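Local coordinates for protein ATP-dependent RNA helicase A (Homo sapiens, PDB 3VYY) that is an ATP-dependent RNA helicase that probably unwinds RNA and whose double-stranded RNA-binding domains facilitate assembly of the RNA-induced silencing complex, at residues D3-L8 / A57-A62; P19-R24 / F34-Q39. All coordinates share one frame; numbering follows the deposited sequence.

Contact 1: D3-L8 / A57-A62; sequences DVKNFL and AQSNAA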
ATOM      1  N   ASP A   3      -3.292  -2.357   9.528  1.00 62.10           N
ATOM      2  CA  ASP A   3      -2.594  -1.103   9.862  1.00 61.11           C
ATOM      3  C   ASP A   3      -1.536  -0.573   8.886  1.00 58.28           C
ATOM      4  O   ASP A   3      -1.047   0.534   9.072  1.00 58.13           O
ATOM      5  CB  ASP A   3      -1.981  -1.209  11.273  1.00 64.27           C
ATOM      6  CG  ASP A   3      -3.003  -1.651  12.334  1.00 67.72           C
ATOM      7  OD1 ASP A   3      -4.224  -1.379  12.150  1.00 68.45           O
ATOM      8  OD2 ASP A   3      -2.582  -2.270  13.349  1.00 70.93           O
ATOM      9  N   VAL A   4      -1.188  -1.346   7.864  1.00 55.34           N
ATOM     10  CA  VAL A   4      -0.153  -0.936   6.905  1.00 52.84           C
ATOM     11  C   VAL A   4      -0.473   0.353   6.162  1.00 49.73           C
ATOM     12  O   VAL A   4       0.420   1.123   5.838  1.00 49.41           O
ATOM     13  CB  VAL A   4       0.063  -1.976   5.829  1.00 52.86           C
ATOM     14  CG1 VAL A   4       1.511  -1.956   5.388  1.00 53.30           C
ATOM     15  CG2 VAL A   4      -0.336  -3.358   6.327  1.00 55.04           C
ATOM     16  N   LYS A   5      -1.748   0.564   5.866  1.00 46.71           N
ATOM     17  CA  LYS A   5      -2.195   1.799   5.238  1.00 43.75           C
ATOM     18  C   LYS A   5      -1.918   2.993   6.144  1.00 44.03           C
ATOM     19  O   LYS A   5      -1.469   4.051   5.691  1.00 43.53           O
ATOM     20  CB  LYS A   5      -3.683   1.715   4.955  1.00 42.23           C
ATOM     21  CG  LYS A   5      -4.030   0.943   3.715  1.00 39.65           C
ATOM     22  CD  LYS A   5      -5.514   0.872   3.567  1.00 36.58           C
ATOM     23  CE  LYS A   5      -6.094  -0.160   4.498  1.00 36.78           C
ATOM     24  NZ  LYS A   5      -7.555  -0.282   4.291  1.00 36.52           N
ATOM     25  N   ASN A   6      -2.208   2.790   7.430  1.00 44.34           N
ATOM     26  CA  ASN A   6      -2.007   3.763   8.484  1.00 44.45           C
ATOM     27  C   ASN A   6      -0.511   3.977   8.656  1.00 45.02           C
ATOM     28  O   ASN A   6      -0.049   5.102   8.860  1.00 45.57           O
ATOM     29  CB  ASN A   6      -2.637   3.231   9.776  1.00 45.69           C
ATOM     30  CG  ASN A   6      -2.685   4.262  10.877  1.00 47.06           C
ATOM     31  OD1 ASN A   6      -1.921   4.199  11.832  1.00 48.36           O
ATOM     32  ND2 ASN A   6      -3.582   5.221  10.746  1.00 47.45           N
ATOM     33  N   PHE A   7       0.252   2.893   8.545  1.00 44.52           N
ATOM     34  CA  PHE A   7       1.694   2.990   8.618  1.00 44.39           C
ATOM     35  C   PHE A   7       2.239   3.816   7.454  1.00 43.05           C
ATOM     36  O   PHE A   7       2.992   4.761   7.661  1.00 44.22           O
ATOM     37  CB  PHE A   7       2.359   1.623   8.631  1.00 44.49           C
ATOM     38  CG  PHE A   7       3.836   1.702   8.460  1.00 45.50           C
ATOM     39  CD1 PHE A   7       4.677   1.688   9.567  1.00 46.79           C
ATOM     40  CD2 PHE A   7       4.395   1.861   7.198  1.00 44.10           C
ATOM     41  CE1 PHE A   7       6.037   1.793   9.410  1.00 47.15           C
ATOM     42  CE2 PHE A   7       5.763   1.974   7.042  1.00 44.86           C
ATOM     43  CZ  PHE A   7       6.582   1.936   8.140  1.00 46.52           C
ATOM     44  N   LEU A   8       1.864   3.454   6.236  1.00 40.75           N
ATOM     45  CA  LEU A   8       2.343   4.165   5.070  1.00 39.69           C
ATOM     46  C   LEU A   8       1.907   5.607   5.148  1.00 39.64           C
ATOM     47  O   LEU A   8       2.573   6.495   4.630  1.00 39.66           O
ATOM     48  CB  LEU A   8       1.781   3.541   3.797  1.00 38.06           C
ATOM     49  CG  LEU A   8       2.007   4.273   2.470  1.00 37.34           C
ATOM     50  CD1 LEU A   8       3.488   4.475   2.162  1.00 39.21           C
ATOM     51  CD2 LEU A   8       1.335   3.528   1.333  1.00 36.54           C
ATOM     52  N   ALA A  57      -8.219  -3.917  -1.655  1.00 36.52           N
ATOM     53  CA  ALA A  57      -7.421  -3.539  -2.807  1.00 35.50           C
ATOM     54  C   ALA A  57      -6.376  -2.497  -2.353  1.00 35.53           C
ATOM     55  O   ALA A  57      -5.210  -2.526  -2.782  1.00 36.43           O
ATOM     56  CB  ALA A  57      -8.281  -3.020  -3.923  1.00 33.76           C
ATOM     57  N   GLN A  58      -6.781  -1.612  -1.445  1.00 34.30           N
ATOM     58  CA  GLN A  58      -5.878  -0.622  -0.919  1.00 34.35           C
ATOM     59  C   GLN A  58      -4.812  -1.213  -0.021  1.00 35.08           C
ATOM     60  O   GLN A  58      -3.614  -0.979  -0.250  1.00 35.61           O
ATOM     61  CB  GLN A  58      -6.636   0.450  -0.179  1.00 34.31           C
ATOM     62  CG  GLN A  58      -7.080   1.576  -1.055  1.00 35.84           C
ATOM     63  CD  GLN A  58      -8.057   2.475  -0.351  1.00 38.25           C
ATOM     64  OE1 GLN A  58      -9.243   2.175  -0.294  1.00 39.77           O
ATOM     65  NE2 GLN A  58      -7.565   3.583   0.203  1.00 39.85           N
ATOM     66  N   SER A  59      -5.226  -1.978   0.988  1.00 34.83           N
ATOM     67  CA  SER A  59      -4.256  -2.655   1.852  1.00 35.87           C
ATOM     68  C   SER A  59      -3.184  -3.360   1.035  1.00 36.02           C
ATOM     69  O   SER A  59      -2.008  -3.259   1.334  1.00 37.14           O
ATOM     70  CB  SER A  59      -4.932  -3.672   2.753  1.00 36.45           C
ATOM     71  OG  SER A  59      -5.980  -3.067   3.478  1.00 37.43           O
ATOM     72  N   ASN A  60      -3.600  -4.058  -0.007  1.00 35.47           N
ATOM     73  CA  ASN A  60      -2.683  -4.830  -0.814  1.00 36.48           C
ATOM     74  C   ASN A  60      -1.670  -3.943  -1.533  1.00 36.22           C
ATOM     75  O   ASN A  60      -0.474  -4.237  -1.548  1.00 37.97           O
ATOM     76  CB  ASN A  60      -3.455  -5.717  -1.796  1.00 36.60           C
ATOM     77  CG  ASN A  60      -4.315  -6.776  -1.098  1.00 37.14           C
ATOM     78  OD1 ASN A  60      -4.301  -6.920   0.118  1.00 37.25           O
ATOM     79  ND2 ASN A  60      -5.076  -7.514  -1.883  1.00 39.89           N
ATOM     80  N   ALA A  61      -2.145  -2.845  -2.105  1.00 34.47           N
ATOM     81  CA  ALA A  61      -1.260  -1.860  -2.744  1.00 34.01           C
ATOM     82  C   ALA A  61      -0.266  -1.253  -1.754  1.00 34.31           C
ATOM     83  O   ALA A  61       0.905  -1.077  -2.079  1.00 35.45           O
ATOM     84  CB  ALA A  61      -2.082  -0.760  -3.415  1.00 32.54           C
ATOM     85  N   ALA A  62      -0.744  -0.924  -0.551  1.00 33.26           N
ATOM     86  CA  ALA A  62       0.113  -0.370   0.486  1.00 32.96           C
ATOM     87  C   ALA A  62       1.192  -1.381   0.867  1.00 34.07           C
ATOM     88  O   ALA A  62       2.389  -1.039   0.891  1.00 35.42           O
ATOM     89  CB  ALA A  62      -0.691   0.057   1.686  1.00 32.07           C
TER

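Contact 2: P19-R24 / F34-Q39; sequences PSYEIR and FMCEVQ. With nucleotides of chain D.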
ATOM      1  N   PRO A  19       0.214   9.681   0.601  1.00 49.57           N
ATOM      2  CA  PRO A  19       0.167   8.682  -0.475  1.00 48.68           C
ATOM      3  C   PRO A  19      -0.964   9.036  -1.413  1.00 47.79           C
ATOM      4  O   PRO A  19      -1.768   9.887  -1.085  1.00 48.06           O
ATOM      5  CB  PRO A  19      -0.189   7.384   0.255  1.00 47.86           C
ATOM      6  CG  PRO A  19      -0.760   7.793   1.559  1.00 47.60           C
ATOM      7  CD  PRO A  19      -0.085   9.078   1.914  1.00 49.71           C
ATOM      8  N   SER A  20      -1.043   8.403  -2.567  1.00 47.74           N
ATOM      9  CA  SER A  20      -2.188   8.639  -3.424  1.00 47.35           C
ATOM     10  C   SER A  20      -2.644   7.348  -4.058  1.00 46.83           C
ATOM     11  O   SER A  20      -1.960   6.781  -4.919  1.00 46.80           O
ATOM     12  CB  SER A  20      -1.899   9.706  -4.476  1.00 47.86           C
ATOM     13  OG  SER A  20      -0.668   9.436  -5.106  1.00 50.52           O
ATOM     14  N   TYR A  21      -3.807   6.899  -3.584  1.00 46.61           N
ATOM     15  CA  TYR A  21      -4.459   5.684  -4.050  1.00 46.63           C
ATOM     16  C   TYR A  21      -5.345   5.994  -5.223  1.00 46.62           C
ATOM     17  O   TYR A  21      -5.950   7.054  -5.277  1.00 46.54           O
ATOM     18  CB  TYR A  21      -5.307   5.092  -2.931  1.00 45.84           C
ATOM     19  CG  TYR A  21      -4.472   4.566  -1.808  1.00 46.80           C
ATOM     20  CD1 TYR A  21      -3.962   5.425  -0.839  1.00 46.92           C
ATOM     21  CD2 TYR A  21      -4.153   3.216  -1.729  1.00 47.10           C
ATOM     22  CE1 TYR A  21      -3.186   4.953   0.187  1.00 47.55           C
ATOM     23  CE2 TYR A  21      -3.369   2.731  -0.695  1.00 47.87           C
ATOM     24  CZ  TYR A  21      -2.888   3.608   0.256  1.00 47.74           C
ATOM     25  OH  TYR A  21      -2.116   3.150   1.289  1.00 48.72           O
ATOM     26  N   GLU A  22      -5.413   5.073  -6.170  1.00 47.74           N
ATOM     27  CA  GLU A  22      -6.356   5.195  -7.278  1.00 48.48           C
ATOM     28  C   GLU A  22      -6.960   3.822  -7.561  1.00 47.95           C
ATOM     29  O   GLU A  22      -6.261   2.888  -7.940  1.00 48.63           O
ATOM     30  CB  GLU A  22      -5.687   5.845  -8.505  1.00 49.70           C
ATOM     31  CG  GLU A  22      -6.396   5.600  -9.826  1.00 52.72           C
ATOM     32  CD  GLU A  22      -6.385   6.826 -10.745  1.00 58.23           C
ATOM     33  OE1 GLU A  22      -5.612   6.807 -11.742  1.00 60.68           O
ATOM     34  OE2 GLU A  22      -7.153   7.799 -10.473  1.00 58.94           O
ATOM     35  N   ILE A  23      -8.257   3.707  -7.319  1.00 47.50           N
ATOM     36  CA  ILE A  23      -8.959   2.444  -7.421  1.00 48.12           C
ATOM     37  C   ILE A  23      -9.819   2.406  -8.671  1.00 48.81           C
ATOM     38  O   ILE A  23     -10.552   3.355  -8.963  1.00 48.59           O
ATOM     39  CB  ILE A  23      -9.859   2.207  -6.205  1.00 47.21           C
ATOM     40  CG1 ILE A  23      -9.375   3.022  -5.016  1.00 48.26           C
ATOM     41  CG2 ILE A  23      -9.877   0.739  -5.845  1.00 48.15           C
ATOM     42  CD1 ILE A  23      -9.743   2.450  -3.654  1.00 49.12           C
ATOM     43  N   ARG A  24      -9.728   1.323  -9.429  1.00 50.55           N
ATOM     44  CA  ARG A  24     -10.698   1.112 -10.496  1.00 52.38           C
ATOM     45  C   ARG A  24     -11.363  -0.251 -10.463  1.00 52.73           C
ATOM     46  O   ARG A  24     -10.724  -1.251 -10.155  1.00 53.55           O
ATOM     47  CB  ARG A  24     -10.157   1.477 -11.893  1.00 52.93           C
ATOM     48  CG  ARG A  24      -8.907   0.787 -12.347  1.00 55.87           C
ATOM     49  CD  ARG A  24      -8.582   1.211 -13.781  1.00 57.74           C
ATOM     50  NE  ARG A  24      -7.161   1.088 -14.121  1.00 63.65           N
ATOM     51  CZ  ARG A  24      -6.635   1.410 -15.309  1.00 68.35           C
ATOM     52  NH1 ARG A  24      -7.413   1.872 -16.293  1.00 68.80           N
ATOM     53  NH2 ARG A  24      -5.323   1.258 -15.525  1.00 71.11           N
ATOM     54  N   PHE A  34     -11.568  -5.195  -7.629  1.00 53.07           N
ATOM     55  CA  PHE A  34     -11.045  -3.837  -7.729  1.00 50.61           C
ATOM     56  C   PHE A  34      -9.533  -3.850  -7.818  1.00 51.23           C
ATOM     57  O   PHE A  34      -8.875  -4.743  -7.270  1.00 52.13           O
ATOM     58  CB  PHE A  34     -11.498  -2.998  -6.544  1.00 48.85           C
ATOM     59  CG  PHE A  34     -12.966  -2.812  -6.482  1.00 46.49           C
ATOM     60  CD1 PHE A  34     -13.761  -3.702  -5.777  1.00 46.08           C
ATOM     61  CD2 PHE A  34     -13.570  -1.755  -7.147  1.00 44.89           C
ATOM     62  CE1 PHE A  34     -15.145  -3.535  -5.728  1.00 45.54           C
ATOM     63  CE2 PHE A  34     -14.947  -1.577  -7.108  1.00 43.78           C
ATOM     64  CZ  PHE A  34     -15.737  -2.470  -6.395  1.00 44.55           C
ATOM     65  N   MET A  35      -9.012  -2.847  -8.520  1.00 50.75           N
ATOM     66  CA  MET A  35      -7.597  -2.687  -8.825  1.00 51.77           C
ATOM     67  C   MET A  35      -7.099  -1.398  -8.179  1.00 50.41           C
ATOM     68  O   MET A  35      -7.706  -0.343  -8.362  1.00 49.85           O
ATOM     69  CB  MET A  35      -7.428  -2.620 -10.346  1.00 53.24           C
ATOM     70  CG  MET A  35      -6.309  -1.705 -10.855  1.00 56.73           C
ATOM     71  SD  MET A  35      -4.684  -2.490 -10.760  1.00 65.88           S
ATOM     72  CE  MET A  35      -4.884  -3.895 -11.881  1.00 66.50           C
ATOM     73  N   CYS A  36      -6.005  -1.474  -7.427  1.00 49.76           N
ATOM     74  CA  CYS A  36      -5.491  -0.292  -6.746  1.00 48.66           C
ATOM     75  C   CYS A  36      -4.042   0.026  -7.080  1.00 49.32           C
ATOM     76  O   CYS A  36      -3.225  -0.867  -7.262  1.00 50.51           O
ATOM     77  CB  CYS A  36      -5.641  -0.435  -5.236  1.00 48.52           C
ATOM     78  SG  CYS A  36      -5.504   1.140  -4.371  1.00 47.53           S
ATOM     79  N   GLU A  37      -3.728   1.308  -7.148  1.00 48.39           N
ATOM     80  CA  GLU A  37      -2.358   1.732  -7.314  1.00 49.28           C
ATOM     81  C   GLU A  37      -2.119   2.828  -6.292  1.00 47.98           C
ATOM     82  O   GLU A  37      -2.987   3.694  -6.112  1.00 47.05           O
ATOM     83  CB  GLU A  37      -2.136   2.270  -8.732  1.00 50.06           C
ATOM     84  CG  GLU A  37      -2.643   1.371  -9.866  1.00 51.44           C
ATOM     85  CD  GLU A  37      -2.070   1.733 -11.250  1.00 53.51           C
ATOM     86  OE1 GLU A  37      -1.360   2.755 -11.353  1.00 56.83           O
ATOM     87  OE2 GLU A  37      -2.325   0.993 -12.241  1.00 56.18           O
ATOM     88  N   VAL A  38      -0.975   2.773  -5.607  1.00 47.75           N
ATOM     89  CA  VAL A  38      -0.558   3.842  -4.692  1.00 47.06           C
ATOM     90  C   VAL A  38       0.695   4.421  -5.222  1.00 48.27           C
ATOM     91  O   VAL A  38       1.566   3.684  -5.724  1.00 49.83           O
ATOM     92  CB  VAL A  38      -0.061   3.375  -3.317  1.00 47.18           C
ATOM     93  CG1 VAL A  38      -0.639   4.246  -2.231  1.00 46.93           C
ATOM     94  CG2 VAL A  38      -0.336   1.934  -3.067  1.00 47.73           C
ATOM     95  N   GLN A  39       0.837   5.733  -5.062  1.00 47.92           N
ATOM     96  CA  GLN A  39       2.117   6.370  -5.324  1.00 48.86           C
ATOM     97  C   GLN A  39       2.492   7.276  -4.188  1.00 48.89           C
ATOM     98  O   GLN A  39       1.660   7.601  -3.351  1.00 48.06           O
ATOM     99  CB  GLN A  39       2.098   7.088  -6.661  1.00 49.20           C
ATOM    100  CG  GLN A  39       2.172   6.100  -7.820  1.00 50.81           C
ATOM    101  CD  GLN A  39       1.885   6.704  -9.180  1.00 53.81           C
ATOM    102  OE1 GLN A  39       1.351   7.810  -9.296  1.00 56.17           O
ATOM    103  NE2 GLN A  39       2.229   5.969 -10.226  1.00 55.46           N
TER
ATOM    104  P     G D   5     -17.882  -8.872  -0.371  1.00 40.90           P
ATOM    105  OP1   G D   5     -16.622  -9.237   0.290  1.00 41.57           O
ATOM    106  OP2   G D   5     -18.970  -8.176   0.364  1.00 38.48           O
ATOM    107  O5'   G D   5     -17.428  -7.953  -1.601  1.00 39.32           O
ATOM    108  C5'   G D   5     -17.997  -6.690  -1.599  1.00 36.76           C
ATOM    109  C4'   G D   5     -18.067  -6.124  -2.981  1.00 35.22           C
ATOM    110  O4'   G D   5     -19.207  -6.688  -3.680  1.00 35.69           O
ATOM    111  C3'   G D   5     -18.389  -4.654  -2.831  1.00 35.08           C
ATOM    112  O3'   G D   5     -17.158  -3.912  -2.687  1.00 34.73           O
ATOM    113  C2'   G D   5     -19.222  -4.374  -4.085  1.00 32.68           C
ATOM    114  O2'   G D   5     -18.431  -4.273  -5.234  1.00 32.81           O
ATOM    115  C1'   G D   5     -20.065  -5.645  -4.162  1.00 31.89           C
ATOM    116  N9    G D   5     -21.274  -5.515  -3.337  1.00 31.07           N
ATOM    117  C8    G D   5     -21.555  -6.192  -2.173  1.00 31.50           C
ATOM    118  N7    G D   5     -22.687  -5.853  -1.640  1.00 31.41           N
ATOM    119  C5    G D   5     -23.178  -4.880  -2.505  1.00 30.01           C
ATOM    120  C6    G D   5     -24.376  -4.154  -2.452  1.00 30.34           C
ATOM    121  O6    G D   5     -25.261  -4.230  -1.598  1.00 32.85           O
ATOM    122  N1    G D   5     -24.528  -3.262  -3.504  1.00 30.17           N
ATOM    123  C2    G D   5     -23.635  -3.092  -4.525  1.00 29.47           C
ATOM    124  N2    G D   5     -23.977  -2.183  -5.462  1.00 27.56           N
ATOM    125  N3    G D   5     -22.492  -3.787  -4.598  1.00 30.35           N
ATOM    126  C4    G D   5     -22.332  -4.657  -3.554  1.00 29.94           C
TER

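Contact 1: D3-L8 / A57-A62
Lys5 starts with CG anti to its carbonyl carbon, runs straight on through chi2 and then bends at chi3 (-78°), so that its chain lies against the helix of 57-62. Leu8, one turn on, has CG anti to the backbone N (chi1 171°) and sends CD2 to the same helix. Both meet Ala62 at its methyl: Lys5 CG is 4.0 Å from Ala62 CB, and Leu8 CD2 is also 4.0 Å from that carbon. Further out, Lys5 CD passes 3.9 Å from Gln58 CB, the two chains crossing at about a right angle. The ammonium then comes beside Ser59, with Lys5 NZ 3.3 Å from Ser59 OG. That hydroxyl has a hydrogen bond to the carbonyl of Lys55, one turn back in its own helix, which fixes its rotation.

The axes of the two helical segments pass 9.1 Å apart and cross at 52°, with Ala62 facing helix 4-14. Val4 and Leu8 extend the packing along helix 54-71, to Val66 and Phe65. An alanine here in place of Lys5 would remove the methylenes beyond CB and would probably cost part of the cover over Ala62 and Gln58, leaving Val4 and Leu8 to carry the contact. The lysine thus works chiefly through its methylenes, an amphipathic chain that covers apolar surface while its charge ends at the polar margin of the helix pair.

Contact 2: P19-R24 / F34-Q39
Tyr21 is the centre of the first shell. Val38, its directly opposed partner in a non-hydrogen-bonded antiparallel pair, lays CG1 over the middle of one ring face, a CH-pi contact with CG1 3.4 Å from the Tyr21 ring centroid. Cys36 meets the same ring at its edge, in the ring plane, with SG 3.6 Å from Tyr21 CD2. The tyrosine reaches this place with CG anti to its carbonyl carbon (chi1 -68°), alongside Val38 and pointing the same way; Cys36 turns SG anti to its backbone N (chi1 -163°). Nearer the RNA, Ile23 CG2 touches Phe34 CB at 4.1 Å, and the edge of the Phe34 ring meets a ribose, CE1 lying 3.4 Å from O2' of G5 of chain D.

Across the sheet from Tyr21, Arg24 and Met35 run side by side, their CG atoms 3.9 Å apart. Arg24 NH2 stops 4.5 Å from Glu37 OE2, beyond a salt bridge, although its charge would probably favour an ionised Glu37.

What sets this register is the backbone: Ser20 with Gln39, Glu22 with Glu37 and Arg24 with Met35 each exchange two hydrogen bonds, for instance Glu22 N to Glu37 O at 2.8 Å, along strand segments inclined at 164°. Strand 47-51 bonds to the other edge of 34-39 through Cys36 with Gly49 and Val38 with Gly47. Helix residues Leu8, Gln58 and Ala62 also pack on the tyrosine.

The alternation therefore gives the hairpin a largely apolar face of Tyr21, Ile23, Cys36 and Val38 for the helices and a mostly polar and charged face opposite, where Met35 lies among Glu22, Arg24 and Glu37, with Phe34 adding a sugar contact to the bound RNA.

Overall arrangement
The two contacts are the helical and the sheet layers of one small alpha-beta-beta-beta-alpha fold, the double-stranded RNA-binding domain. Along the chain, helix 4-14 comes first, then the hairpin strands 20-26 and 31-39, then strand 47-51 and helix 54-71, so contact 2 is nested inside the loop that contact 1 closes. Their centres lie about 10 Å apart, and they touch directly: Ala61 CB packs on Val38 CG2 at 3.2 Å, and Gln58 on Tyr21 and Ile23. Contact 1 thereby brings the two ends of the domain together over one face of the antiparallel sheet, while the hairpin of contact 2 reaches out to bound RNA.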